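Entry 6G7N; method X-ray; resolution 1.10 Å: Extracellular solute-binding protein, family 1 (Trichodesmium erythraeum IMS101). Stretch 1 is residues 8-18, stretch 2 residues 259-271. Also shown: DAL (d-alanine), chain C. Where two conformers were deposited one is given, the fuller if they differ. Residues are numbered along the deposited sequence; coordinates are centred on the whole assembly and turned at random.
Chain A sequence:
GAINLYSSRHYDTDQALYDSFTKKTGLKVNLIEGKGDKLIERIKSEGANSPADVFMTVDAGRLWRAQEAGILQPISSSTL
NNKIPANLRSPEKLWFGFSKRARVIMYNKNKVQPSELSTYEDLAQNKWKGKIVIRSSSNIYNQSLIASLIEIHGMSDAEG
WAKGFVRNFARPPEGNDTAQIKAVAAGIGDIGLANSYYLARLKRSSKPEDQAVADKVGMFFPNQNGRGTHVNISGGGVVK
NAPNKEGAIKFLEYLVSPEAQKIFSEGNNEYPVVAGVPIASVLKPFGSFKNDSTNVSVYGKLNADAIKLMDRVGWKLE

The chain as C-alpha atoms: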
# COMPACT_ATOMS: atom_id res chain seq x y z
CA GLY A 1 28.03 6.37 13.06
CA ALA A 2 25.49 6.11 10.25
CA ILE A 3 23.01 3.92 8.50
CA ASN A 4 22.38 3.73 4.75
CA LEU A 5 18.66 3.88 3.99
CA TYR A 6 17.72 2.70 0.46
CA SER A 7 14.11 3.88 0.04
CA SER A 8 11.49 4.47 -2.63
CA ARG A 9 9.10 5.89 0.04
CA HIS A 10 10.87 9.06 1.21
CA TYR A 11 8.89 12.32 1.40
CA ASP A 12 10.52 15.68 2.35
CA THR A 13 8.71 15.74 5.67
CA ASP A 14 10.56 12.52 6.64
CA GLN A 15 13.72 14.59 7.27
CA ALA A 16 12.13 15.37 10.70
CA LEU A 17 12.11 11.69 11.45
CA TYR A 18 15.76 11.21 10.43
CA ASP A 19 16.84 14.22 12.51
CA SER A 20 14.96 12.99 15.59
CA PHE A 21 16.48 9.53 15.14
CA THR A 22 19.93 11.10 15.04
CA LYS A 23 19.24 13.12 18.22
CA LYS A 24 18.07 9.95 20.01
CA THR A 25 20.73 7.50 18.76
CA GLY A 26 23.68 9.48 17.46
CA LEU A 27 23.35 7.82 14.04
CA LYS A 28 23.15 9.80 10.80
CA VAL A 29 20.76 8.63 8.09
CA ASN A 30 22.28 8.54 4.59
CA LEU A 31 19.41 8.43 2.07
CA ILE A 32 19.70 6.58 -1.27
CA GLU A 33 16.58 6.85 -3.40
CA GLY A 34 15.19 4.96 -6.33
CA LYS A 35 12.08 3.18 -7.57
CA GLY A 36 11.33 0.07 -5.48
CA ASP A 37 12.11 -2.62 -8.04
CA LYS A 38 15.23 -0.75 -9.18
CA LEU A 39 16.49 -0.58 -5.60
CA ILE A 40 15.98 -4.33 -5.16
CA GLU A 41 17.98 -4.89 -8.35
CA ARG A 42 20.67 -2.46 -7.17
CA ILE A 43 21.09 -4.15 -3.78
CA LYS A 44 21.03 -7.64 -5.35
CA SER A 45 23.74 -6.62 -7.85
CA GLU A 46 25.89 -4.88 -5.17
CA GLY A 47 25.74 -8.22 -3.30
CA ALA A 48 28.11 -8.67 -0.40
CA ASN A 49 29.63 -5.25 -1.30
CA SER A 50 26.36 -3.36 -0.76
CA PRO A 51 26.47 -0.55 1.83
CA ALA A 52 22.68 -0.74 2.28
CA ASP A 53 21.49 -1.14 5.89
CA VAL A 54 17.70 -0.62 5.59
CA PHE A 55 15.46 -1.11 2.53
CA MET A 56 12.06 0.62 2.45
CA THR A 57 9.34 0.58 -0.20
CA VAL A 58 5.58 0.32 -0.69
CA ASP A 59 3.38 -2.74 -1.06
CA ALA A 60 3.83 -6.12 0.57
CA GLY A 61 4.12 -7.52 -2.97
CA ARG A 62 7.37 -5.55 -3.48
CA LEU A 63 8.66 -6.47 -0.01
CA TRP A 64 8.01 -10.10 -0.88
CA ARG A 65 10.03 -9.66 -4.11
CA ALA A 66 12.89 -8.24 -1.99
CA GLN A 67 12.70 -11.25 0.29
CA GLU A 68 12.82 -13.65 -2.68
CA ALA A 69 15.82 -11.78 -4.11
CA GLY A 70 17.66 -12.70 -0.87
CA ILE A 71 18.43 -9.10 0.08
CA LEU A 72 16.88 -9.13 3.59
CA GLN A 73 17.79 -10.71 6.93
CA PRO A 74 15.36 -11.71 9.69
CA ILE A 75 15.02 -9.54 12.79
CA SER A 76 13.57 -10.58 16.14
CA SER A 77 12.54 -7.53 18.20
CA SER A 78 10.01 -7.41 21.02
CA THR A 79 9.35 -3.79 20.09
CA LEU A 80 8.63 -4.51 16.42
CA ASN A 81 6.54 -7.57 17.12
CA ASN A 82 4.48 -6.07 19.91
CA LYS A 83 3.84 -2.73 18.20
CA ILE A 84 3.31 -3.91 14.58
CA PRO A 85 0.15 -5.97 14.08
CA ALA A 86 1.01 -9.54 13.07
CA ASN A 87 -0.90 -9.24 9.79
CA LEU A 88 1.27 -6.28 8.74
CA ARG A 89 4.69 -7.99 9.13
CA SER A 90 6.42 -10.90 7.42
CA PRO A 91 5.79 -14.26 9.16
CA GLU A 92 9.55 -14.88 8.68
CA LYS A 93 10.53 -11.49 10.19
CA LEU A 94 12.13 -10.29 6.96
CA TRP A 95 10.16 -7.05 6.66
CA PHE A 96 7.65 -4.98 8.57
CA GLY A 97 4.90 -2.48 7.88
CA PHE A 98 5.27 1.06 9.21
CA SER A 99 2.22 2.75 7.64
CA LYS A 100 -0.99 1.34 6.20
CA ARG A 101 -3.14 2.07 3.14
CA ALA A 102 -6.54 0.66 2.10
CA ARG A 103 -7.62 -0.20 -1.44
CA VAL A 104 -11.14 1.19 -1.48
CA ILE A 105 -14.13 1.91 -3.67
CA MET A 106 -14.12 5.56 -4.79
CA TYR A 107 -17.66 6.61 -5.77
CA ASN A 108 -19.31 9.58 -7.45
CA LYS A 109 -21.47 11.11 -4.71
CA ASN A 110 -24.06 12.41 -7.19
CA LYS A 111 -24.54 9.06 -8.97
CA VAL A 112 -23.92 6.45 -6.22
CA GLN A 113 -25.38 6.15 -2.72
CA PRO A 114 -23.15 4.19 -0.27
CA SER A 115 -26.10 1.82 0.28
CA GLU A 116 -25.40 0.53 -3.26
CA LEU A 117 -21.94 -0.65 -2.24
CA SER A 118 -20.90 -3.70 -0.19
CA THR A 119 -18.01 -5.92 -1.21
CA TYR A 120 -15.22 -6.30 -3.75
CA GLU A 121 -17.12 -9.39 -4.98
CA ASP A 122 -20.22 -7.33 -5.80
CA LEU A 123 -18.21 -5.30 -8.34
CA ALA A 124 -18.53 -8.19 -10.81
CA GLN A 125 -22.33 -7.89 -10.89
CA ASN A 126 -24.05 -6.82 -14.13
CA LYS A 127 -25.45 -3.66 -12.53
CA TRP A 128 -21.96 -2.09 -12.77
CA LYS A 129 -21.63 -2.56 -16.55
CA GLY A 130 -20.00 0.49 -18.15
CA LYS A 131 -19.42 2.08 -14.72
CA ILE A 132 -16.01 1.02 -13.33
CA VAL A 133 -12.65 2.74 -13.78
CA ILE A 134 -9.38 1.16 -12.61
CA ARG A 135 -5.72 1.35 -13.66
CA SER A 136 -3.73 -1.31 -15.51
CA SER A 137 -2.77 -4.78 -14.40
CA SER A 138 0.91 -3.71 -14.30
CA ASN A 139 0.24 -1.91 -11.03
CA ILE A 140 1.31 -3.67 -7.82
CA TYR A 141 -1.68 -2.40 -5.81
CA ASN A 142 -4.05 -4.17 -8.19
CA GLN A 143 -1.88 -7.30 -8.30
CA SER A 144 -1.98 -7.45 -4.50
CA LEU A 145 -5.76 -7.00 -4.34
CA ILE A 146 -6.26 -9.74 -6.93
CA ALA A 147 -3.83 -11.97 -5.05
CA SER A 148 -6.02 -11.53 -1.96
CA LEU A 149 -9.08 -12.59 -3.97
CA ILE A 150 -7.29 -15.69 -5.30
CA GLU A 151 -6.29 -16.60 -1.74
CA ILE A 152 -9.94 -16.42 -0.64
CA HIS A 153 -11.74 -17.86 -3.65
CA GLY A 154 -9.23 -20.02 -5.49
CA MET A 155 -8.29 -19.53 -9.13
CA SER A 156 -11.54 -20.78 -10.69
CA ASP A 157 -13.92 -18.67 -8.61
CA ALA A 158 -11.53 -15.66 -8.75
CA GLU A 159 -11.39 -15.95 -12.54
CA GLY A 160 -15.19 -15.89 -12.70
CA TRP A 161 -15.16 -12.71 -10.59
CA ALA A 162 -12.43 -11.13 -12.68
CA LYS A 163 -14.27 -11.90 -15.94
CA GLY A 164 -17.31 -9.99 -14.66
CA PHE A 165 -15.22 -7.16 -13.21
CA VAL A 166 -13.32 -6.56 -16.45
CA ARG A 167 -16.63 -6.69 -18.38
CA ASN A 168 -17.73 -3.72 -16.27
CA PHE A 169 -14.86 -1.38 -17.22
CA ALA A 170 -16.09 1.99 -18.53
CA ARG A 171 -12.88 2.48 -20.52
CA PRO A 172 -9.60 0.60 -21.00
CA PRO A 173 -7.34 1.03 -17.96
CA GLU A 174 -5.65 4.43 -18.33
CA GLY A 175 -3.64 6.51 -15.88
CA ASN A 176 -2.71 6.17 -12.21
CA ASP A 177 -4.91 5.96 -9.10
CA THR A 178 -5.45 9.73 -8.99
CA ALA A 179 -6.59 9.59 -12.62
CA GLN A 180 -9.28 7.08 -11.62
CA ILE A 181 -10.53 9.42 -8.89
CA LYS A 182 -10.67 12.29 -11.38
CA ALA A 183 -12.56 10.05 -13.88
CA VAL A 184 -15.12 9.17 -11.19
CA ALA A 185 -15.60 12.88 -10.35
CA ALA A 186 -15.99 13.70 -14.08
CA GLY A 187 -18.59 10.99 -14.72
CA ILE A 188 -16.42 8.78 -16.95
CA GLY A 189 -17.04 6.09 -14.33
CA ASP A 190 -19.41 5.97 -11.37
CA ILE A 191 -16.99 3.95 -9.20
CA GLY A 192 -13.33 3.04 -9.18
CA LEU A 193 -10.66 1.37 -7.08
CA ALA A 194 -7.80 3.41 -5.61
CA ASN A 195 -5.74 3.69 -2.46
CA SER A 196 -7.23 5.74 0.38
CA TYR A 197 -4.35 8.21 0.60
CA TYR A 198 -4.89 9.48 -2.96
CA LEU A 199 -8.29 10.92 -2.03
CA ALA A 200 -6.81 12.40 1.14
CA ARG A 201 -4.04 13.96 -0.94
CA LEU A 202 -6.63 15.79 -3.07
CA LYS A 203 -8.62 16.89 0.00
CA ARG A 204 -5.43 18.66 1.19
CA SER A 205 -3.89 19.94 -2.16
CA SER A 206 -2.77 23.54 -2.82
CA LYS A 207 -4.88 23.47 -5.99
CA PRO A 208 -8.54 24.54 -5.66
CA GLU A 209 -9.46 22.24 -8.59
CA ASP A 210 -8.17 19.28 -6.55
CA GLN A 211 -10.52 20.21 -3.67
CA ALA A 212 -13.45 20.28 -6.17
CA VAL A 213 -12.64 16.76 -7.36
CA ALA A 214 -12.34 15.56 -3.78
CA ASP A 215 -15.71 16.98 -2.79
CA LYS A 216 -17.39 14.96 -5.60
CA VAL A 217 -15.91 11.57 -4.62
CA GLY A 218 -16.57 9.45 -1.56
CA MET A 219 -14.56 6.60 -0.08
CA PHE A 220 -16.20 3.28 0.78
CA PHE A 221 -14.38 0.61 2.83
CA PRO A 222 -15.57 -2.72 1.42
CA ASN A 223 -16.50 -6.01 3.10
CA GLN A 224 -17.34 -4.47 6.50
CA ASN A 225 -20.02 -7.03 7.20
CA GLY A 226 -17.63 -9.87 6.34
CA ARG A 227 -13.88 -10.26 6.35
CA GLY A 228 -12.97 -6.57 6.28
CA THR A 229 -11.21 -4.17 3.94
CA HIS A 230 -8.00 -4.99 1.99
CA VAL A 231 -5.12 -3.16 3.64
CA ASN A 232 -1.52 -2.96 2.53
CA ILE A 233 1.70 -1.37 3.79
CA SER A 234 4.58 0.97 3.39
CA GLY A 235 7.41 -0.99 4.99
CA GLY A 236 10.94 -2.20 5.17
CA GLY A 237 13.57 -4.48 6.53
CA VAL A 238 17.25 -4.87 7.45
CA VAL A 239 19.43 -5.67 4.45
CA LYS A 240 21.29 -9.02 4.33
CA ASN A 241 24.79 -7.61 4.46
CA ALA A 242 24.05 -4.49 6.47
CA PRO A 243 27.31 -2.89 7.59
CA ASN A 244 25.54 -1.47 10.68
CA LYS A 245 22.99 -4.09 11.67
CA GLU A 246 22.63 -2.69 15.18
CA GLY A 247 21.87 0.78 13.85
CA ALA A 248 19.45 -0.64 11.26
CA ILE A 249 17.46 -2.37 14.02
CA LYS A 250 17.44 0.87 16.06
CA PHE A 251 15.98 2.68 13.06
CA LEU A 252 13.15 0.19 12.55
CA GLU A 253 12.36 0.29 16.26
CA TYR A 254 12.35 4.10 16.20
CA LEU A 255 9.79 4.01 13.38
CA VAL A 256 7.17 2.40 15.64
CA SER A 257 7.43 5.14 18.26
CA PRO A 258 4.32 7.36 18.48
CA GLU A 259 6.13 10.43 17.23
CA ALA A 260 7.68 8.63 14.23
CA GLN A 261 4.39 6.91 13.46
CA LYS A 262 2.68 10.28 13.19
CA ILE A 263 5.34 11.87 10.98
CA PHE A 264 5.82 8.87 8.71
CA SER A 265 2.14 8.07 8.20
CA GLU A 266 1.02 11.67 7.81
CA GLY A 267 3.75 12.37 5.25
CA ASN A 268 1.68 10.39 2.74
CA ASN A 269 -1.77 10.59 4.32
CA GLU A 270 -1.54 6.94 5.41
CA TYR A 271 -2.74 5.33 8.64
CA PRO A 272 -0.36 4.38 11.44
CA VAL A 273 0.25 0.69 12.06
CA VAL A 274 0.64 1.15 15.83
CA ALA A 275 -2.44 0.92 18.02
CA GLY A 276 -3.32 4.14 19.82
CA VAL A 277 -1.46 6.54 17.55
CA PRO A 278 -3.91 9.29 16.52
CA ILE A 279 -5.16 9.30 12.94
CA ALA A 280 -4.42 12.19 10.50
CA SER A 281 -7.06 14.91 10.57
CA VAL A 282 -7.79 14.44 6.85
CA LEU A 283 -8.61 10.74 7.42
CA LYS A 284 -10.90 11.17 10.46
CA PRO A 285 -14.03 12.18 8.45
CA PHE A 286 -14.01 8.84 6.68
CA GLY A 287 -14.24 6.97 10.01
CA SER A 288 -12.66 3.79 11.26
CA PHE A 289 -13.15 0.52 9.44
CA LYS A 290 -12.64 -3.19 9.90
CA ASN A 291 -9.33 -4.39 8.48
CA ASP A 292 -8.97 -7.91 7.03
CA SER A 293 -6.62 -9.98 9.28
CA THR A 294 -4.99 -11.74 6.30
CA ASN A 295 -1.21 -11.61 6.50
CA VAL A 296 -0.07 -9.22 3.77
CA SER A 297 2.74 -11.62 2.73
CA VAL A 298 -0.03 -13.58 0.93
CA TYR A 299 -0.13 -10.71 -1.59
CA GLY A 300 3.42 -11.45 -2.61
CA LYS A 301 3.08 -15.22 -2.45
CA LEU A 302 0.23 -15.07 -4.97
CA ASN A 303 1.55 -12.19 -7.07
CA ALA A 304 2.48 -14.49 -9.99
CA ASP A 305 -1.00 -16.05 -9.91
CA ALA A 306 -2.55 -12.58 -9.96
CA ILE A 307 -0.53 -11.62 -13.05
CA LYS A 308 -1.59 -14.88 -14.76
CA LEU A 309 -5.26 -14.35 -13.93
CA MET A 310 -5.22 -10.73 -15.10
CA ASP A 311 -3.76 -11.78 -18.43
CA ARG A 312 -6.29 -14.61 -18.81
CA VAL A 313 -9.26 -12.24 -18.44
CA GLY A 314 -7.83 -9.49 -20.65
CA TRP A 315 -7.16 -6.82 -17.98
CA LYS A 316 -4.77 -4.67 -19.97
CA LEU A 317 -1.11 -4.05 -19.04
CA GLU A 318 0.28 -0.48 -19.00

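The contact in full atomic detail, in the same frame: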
# COMPACT_ATOMS: atom_id res chain seq x y z
N SER A 8 12.36 3.87 -1.60
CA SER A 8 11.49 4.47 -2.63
C SER A 8 10.33 5.31 -2.06
O SER A 8 9.49 5.81 -2.80
CB SER A 8 10.93 3.36 -3.53
OG SER A 8 10.05 2.52 -2.82
N ARG A 9 10.28 5.41 -0.73
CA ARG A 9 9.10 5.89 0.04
C ARG A 9 9.38 7.19 0.80
O ARG A 9 8.55 7.66 1.58
CB ARG A 9 8.66 4.73 0.98
CG ARG A 9 7.53 4.96 2.01
CD ARG A 9 6.22 5.51 1.47
NE ARG A 9 5.23 5.69 2.53
CZ ARG A 9 5.27 6.69 3.40
NH1 ARG A 9 6.19 7.63 3.33
NH2 ARG A 9 4.34 6.75 4.36
N HIS A 10 10.53 7.81 0.53
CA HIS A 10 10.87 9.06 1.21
C HIS A 10 10.00 10.21 0.70
O HIS A 10 9.85 10.42 -0.50
CB HIS A 10 12.37 9.40 0.97
CG HIS A 10 12.77 10.75 1.46
ND1 HIS A 10 13.13 11.01 2.76
CD2 HIS A 10 12.84 11.92 0.79
CE1 HIS A 10 13.43 12.30 2.86
NE2 HIS A 10 13.25 12.87 1.68
N TYR A 11 9.48 11.00 1.64
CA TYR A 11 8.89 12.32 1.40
C TYR A 11 9.71 13.35 2.17
O TYR A 11 10.33 13.02 3.18
CB TYR A 11 7.41 12.36 1.78
CG TYR A 11 6.58 11.56 0.83
CD1 TYR A 11 6.18 12.09 -0.40
CD2 TYR A 11 6.27 10.23 1.08
CE1 TYR A 11 5.44 11.32 -1.29
CE2 TYR A 11 5.55 9.46 0.20
CZ TYR A 11 5.12 10.00 -0.98
OH TYR A 11 4.40 9.22 -1.86
N ASP A 12 9.71 14.61 1.73
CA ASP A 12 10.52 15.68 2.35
C ASP A 12 10.31 15.81 3.85
O ASP A 12 11.25 16.07 4.61
CB ASP A 12 10.20 17.04 1.68
CG ASP A 12 11.23 18.12 1.98
OD1 ASP A 12 12.44 17.80 1.95
OD2 ASP A 12 10.86 19.29 2.22
N THR A 13 9.06 15.65 4.27
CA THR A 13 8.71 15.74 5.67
C THR A 13 9.39 14.64 6.52
O THR A 13 9.52 14.82 7.74
CB THR A 13 7.18 15.72 5.83
OG1 THR A 13 6.65 14.62 5.10
CG2 THR A 13 6.54 17.01 5.33
N ASP A 14 9.87 13.57 5.90
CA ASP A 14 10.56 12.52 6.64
C ASP A 14 11.93 12.97 7.16
O ASP A 14 12.46 12.33 8.05
CB ASP A 14 10.75 11.25 5.77
CG ASP A 14 9.43 10.57 5.39
OD1 ASP A 14 8.44 10.74 6.12
OD2 ASP A 14 9.39 9.85 4.36
N GLN A 15 12.47 14.07 6.65
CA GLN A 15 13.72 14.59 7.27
C GLN A 15 13.60 14.86 8.78
O GLN A 15 14.54 14.64 9.54
CB GLN A 15 14.20 15.85 6.56
CG GLN A 15 15.63 16.24 6.95
CD GLN A 15 16.66 15.20 6.55
OE1 GLN A 15 16.66 14.76 5.42
NE2 GLN A 15 17.51 14.77 7.48
N ALA A 16 12.39 15.20 9.24
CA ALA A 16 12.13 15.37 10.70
C ALA A 16 12.33 14.07 11.47
O ALA A 16 12.84 14.06 12.58
CB ALA A 16 10.74 15.93 10.95
N LEU A 17 11.93 12.96 10.85
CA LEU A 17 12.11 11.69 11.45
C LEU A 17 13.61 11.34 11.51
O LEU A 17 14.07 10.88 12.55
CB LEU A 17 11.25 10.74 10.62
CG LEU A 17 11.03 9.36 11.12
CD1 LEU A 17 9.71 8.85 10.60
CD2 LEU A 17 12.19 8.53 10.61
N TYR A 18 14.35 11.58 10.42
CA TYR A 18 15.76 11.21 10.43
C TYR A 18 16.49 12.04 11.49
O TYR A 18 17.30 11.53 12.21
CB TYR A 18 16.41 11.41 9.05
CG TYR A 18 15.70 10.75 7.89
CD1 TYR A 18 14.87 9.64 8.03
CD2 TYR A 18 15.85 11.28 6.62
CE1 TYR A 18 14.20 9.09 6.96
CE2 TYR A 18 15.20 10.74 5.52
CZ TYR A 18 14.37 9.65 5.70
OH TYR A 18 13.69 9.10 4.62
N GLU A 259 5.77 9.23 18.01
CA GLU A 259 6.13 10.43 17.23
C GLU A 259 6.52 10.12 15.75
O GLU A 259 6.12 10.82 14.81
CB GLU A 259 7.25 11.16 17.99
N ALA A 260 7.28 9.04 15.57
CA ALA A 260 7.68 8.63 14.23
C ALA A 260 6.48 8.12 13.45
O ALA A 260 6.35 8.40 12.25
CB ALA A 260 8.75 7.56 14.29
N GLN A 261 5.59 7.39 14.12
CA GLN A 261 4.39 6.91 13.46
C GLN A 261 3.56 8.05 12.89
O GLN A 261 3.07 7.97 11.76
CB GLN A 261 3.54 6.05 14.42
CG GLN A 261 4.08 4.63 14.58
CD GLN A 261 3.73 3.82 13.36
OE1 GLN A 261 2.55 3.51 13.12
NE2 GLN A 261 4.74 3.50 12.56
N LYS A 262 3.42 9.11 13.67
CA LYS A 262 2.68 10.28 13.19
C LYS A 262 3.37 10.89 11.96
O LYS A 262 2.73 11.13 10.93
CB LYS A 262 2.57 11.32 14.29
CG LYS A 262 1.92 12.62 13.85
CD LYS A 262 1.84 13.65 14.98
CE LYS A 262 1.31 15.00 14.51
NZ LYS A 262 -0.07 14.90 14.00
N ILE A 263 4.66 11.18 12.06
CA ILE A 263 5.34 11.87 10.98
C ILE A 263 5.35 11.01 9.71
O ILE A 263 5.06 11.51 8.62
CB ILE A 263 6.78 12.21 11.38
CG1 ILE A 263 6.81 13.26 12.50
CG2 ILE A 263 7.57 12.70 10.17
CD1 ILE A 263 8.14 13.37 13.22
N PHE A 264 5.68 9.73 9.87
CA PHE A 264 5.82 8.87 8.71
C PHE A 264 4.48 8.64 8.03
O PHE A 264 4.39 8.68 6.79
CB PHE A 264 6.44 7.54 9.13
CG PHE A 264 6.72 6.61 7.99
CD1 PHE A 264 7.67 6.90 7.02
CD2 PHE A 264 5.95 5.45 7.83
CE1 PHE A 264 7.90 6.03 5.97
CE2 PHE A 264 6.17 4.60 6.77
CZ PHE A 264 7.15 4.89 5.86
N SER A 265 3.44 8.35 8.81
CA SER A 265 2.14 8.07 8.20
C SER A 265 1.56 9.34 7.57
O SER A 265 1.08 9.33 6.43
CB SER A 265 1.18 7.46 9.24
OG SER A 265 1.76 6.33 9.88
N GLU A 266 1.62 10.45 8.29
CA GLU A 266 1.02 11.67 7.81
C GLU A 266 1.72 12.24 6.60
O GLU A 266 1.06 12.89 5.78
CB GLU A 266 0.90 12.70 8.93
CG GLU A 266 -0.11 12.23 9.97
CD GLU A 266 -0.37 13.23 11.06
OE1 GLU A 266 0.18 14.36 11.05
OE2 GLU A 266 -1.15 12.86 11.98
N GLY A 267 2.99 11.90 6.40
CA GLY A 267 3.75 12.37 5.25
C GLY A 267 3.13 11.93 3.92
O GLY A 267 3.36 12.57 2.90
N ASN A 268 2.42 10.81 3.91
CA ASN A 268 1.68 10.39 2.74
C ASN A 268 0.21 10.13 3.00
O ASN A 268 -0.41 9.37 2.26
CB ASN A 268 2.33 9.16 2.08
CG ASN A 268 1.77 8.87 0.69
OD1 ASN A 268 1.49 9.82 -0.09
ND2 ASN A 268 1.65 7.59 0.34
N ASN A 269 -0.35 10.76 4.02
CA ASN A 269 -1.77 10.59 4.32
C ASN A 269 -2.19 9.14 4.48
O ASN A 269 -3.31 8.77 4.12
CB ASN A 269 -2.65 11.30 3.29
CG ASN A 269 -2.31 12.75 3.17
OD1 ASN A 269 -2.40 13.49 4.13
ND2 ASN A 269 -1.90 13.17 1.98
N GLU A 270 -1.30 8.33 5.07
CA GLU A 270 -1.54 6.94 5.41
C GLU A 270 -1.94 6.82 6.89
O GLU A 270 -1.84 7.79 7.66
CB GLU A 270 -0.31 6.08 5.06
CG GLU A 270 -0.12 5.98 3.57
CD GLU A 270 1.04 5.10 3.14
OE1 GLU A 270 1.17 3.94 3.64
OE2 GLU A 270 1.83 5.54 2.25
N TYR A 271 -2.41 5.63 7.25
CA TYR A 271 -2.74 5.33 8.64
C TYR A 271 -1.50 4.81 9.34
O TYR A 271 -0.69 4.10 8.76
CB TYR A 271 -3.83 4.25 8.69
CG TYR A 271 -5.15 4.63 8.05
CD1 TYR A 271 -6.13 5.29 8.79
CD2 TYR A 271 -5.43 4.37 6.72
CE1 TYR A 271 -7.33 5.68 8.21
CE2 TYR A 271 -6.64 4.77 6.13
CZ TYR A 271 -7.58 5.42 6.88
OH TYR A 271 -8.77 5.81 6.26
N DAL C . 2.97 5.72 -5.01
CA DAL C . 3.76 6.43 -3.95
CB DAL C . 5.25 6.25 -4.19
C DAL C . 3.37 6.04 -2.57
O DAL C . 2.37 5.30 -2.46
OXT DAL C . 4.07 6.47 -1.61
O HOH W 1 6.07 9.88 4.97
O HOH W 2 6.84 12.71 6.82
O HOH W 3 4.77 14.92 3.09

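Although at least 243 residues separate any touching pair, the two stretches bury 592 Å² between them. The first runs as a loop into a helix that includes 15-18; the second continues a helix that includes Glu259 to Glu266, with a type I turn from Glu266 to Asn269. The CA atoms of Leu17 and Ala260 lie 6.1 Å apart, those of Asp14 and Phe264 6.3 Å, and those of Thr13 and Gly267 6.0 Å, so the first stretch ascends in number as the second descends.

Arg9 covers the most surface. Its guanidinium lies flat on the Phe264 ring, with planes at 6° and Arg9 CZ 4.0 Å from the ring centroid, 29° off the normal: a cation-pi stack over the ring face. Asn268 CB covers the opposite face of the guanidinium, 3.9 Å from Arg9 NH2. The polar edge remains free to bond. Arg9 NH2 donates to Phe264 O (3.1 Å, 165°), a carbonyl whose i+4 amide, Asn268 N, bonds instead to Ser265 O at 3.2 Å. Arg9 NE forms a salt bridge with Glu270 OE2 at 3.4 Å, and that carboxylate oxygen also accepts from Asn268 ND2 at 2.8 Å.

Water extends this network. Water 1 lies 2.8 Å from each of Arg9 NH1, Asp14 OD1 and Phe264 O, accepting from Arg9 NH1 and lying within donating reach of Asp14 OD1 and Phe264 O, so that it bridges the two side chains to the helix backbone. Water 3 links Thr13 OG1 (2.8 Å) to Gly267 O (2.7 Å). Gly267 suits this close approach: an ideal CB there would fall 3.1 Å from Thr13 OG1.

Farther along, the contact turns apolar around Leu17 and Ile263. Leu17 CD1 reaches Phe264 CB at 3.8 Å and Ala260 CB at 4.0 Å, while Leu17 CB meets Ile263 CG2 at 4.2 Å. Ala16 CB adds a looser contact with Ile263 CD1 at 4.3 Å.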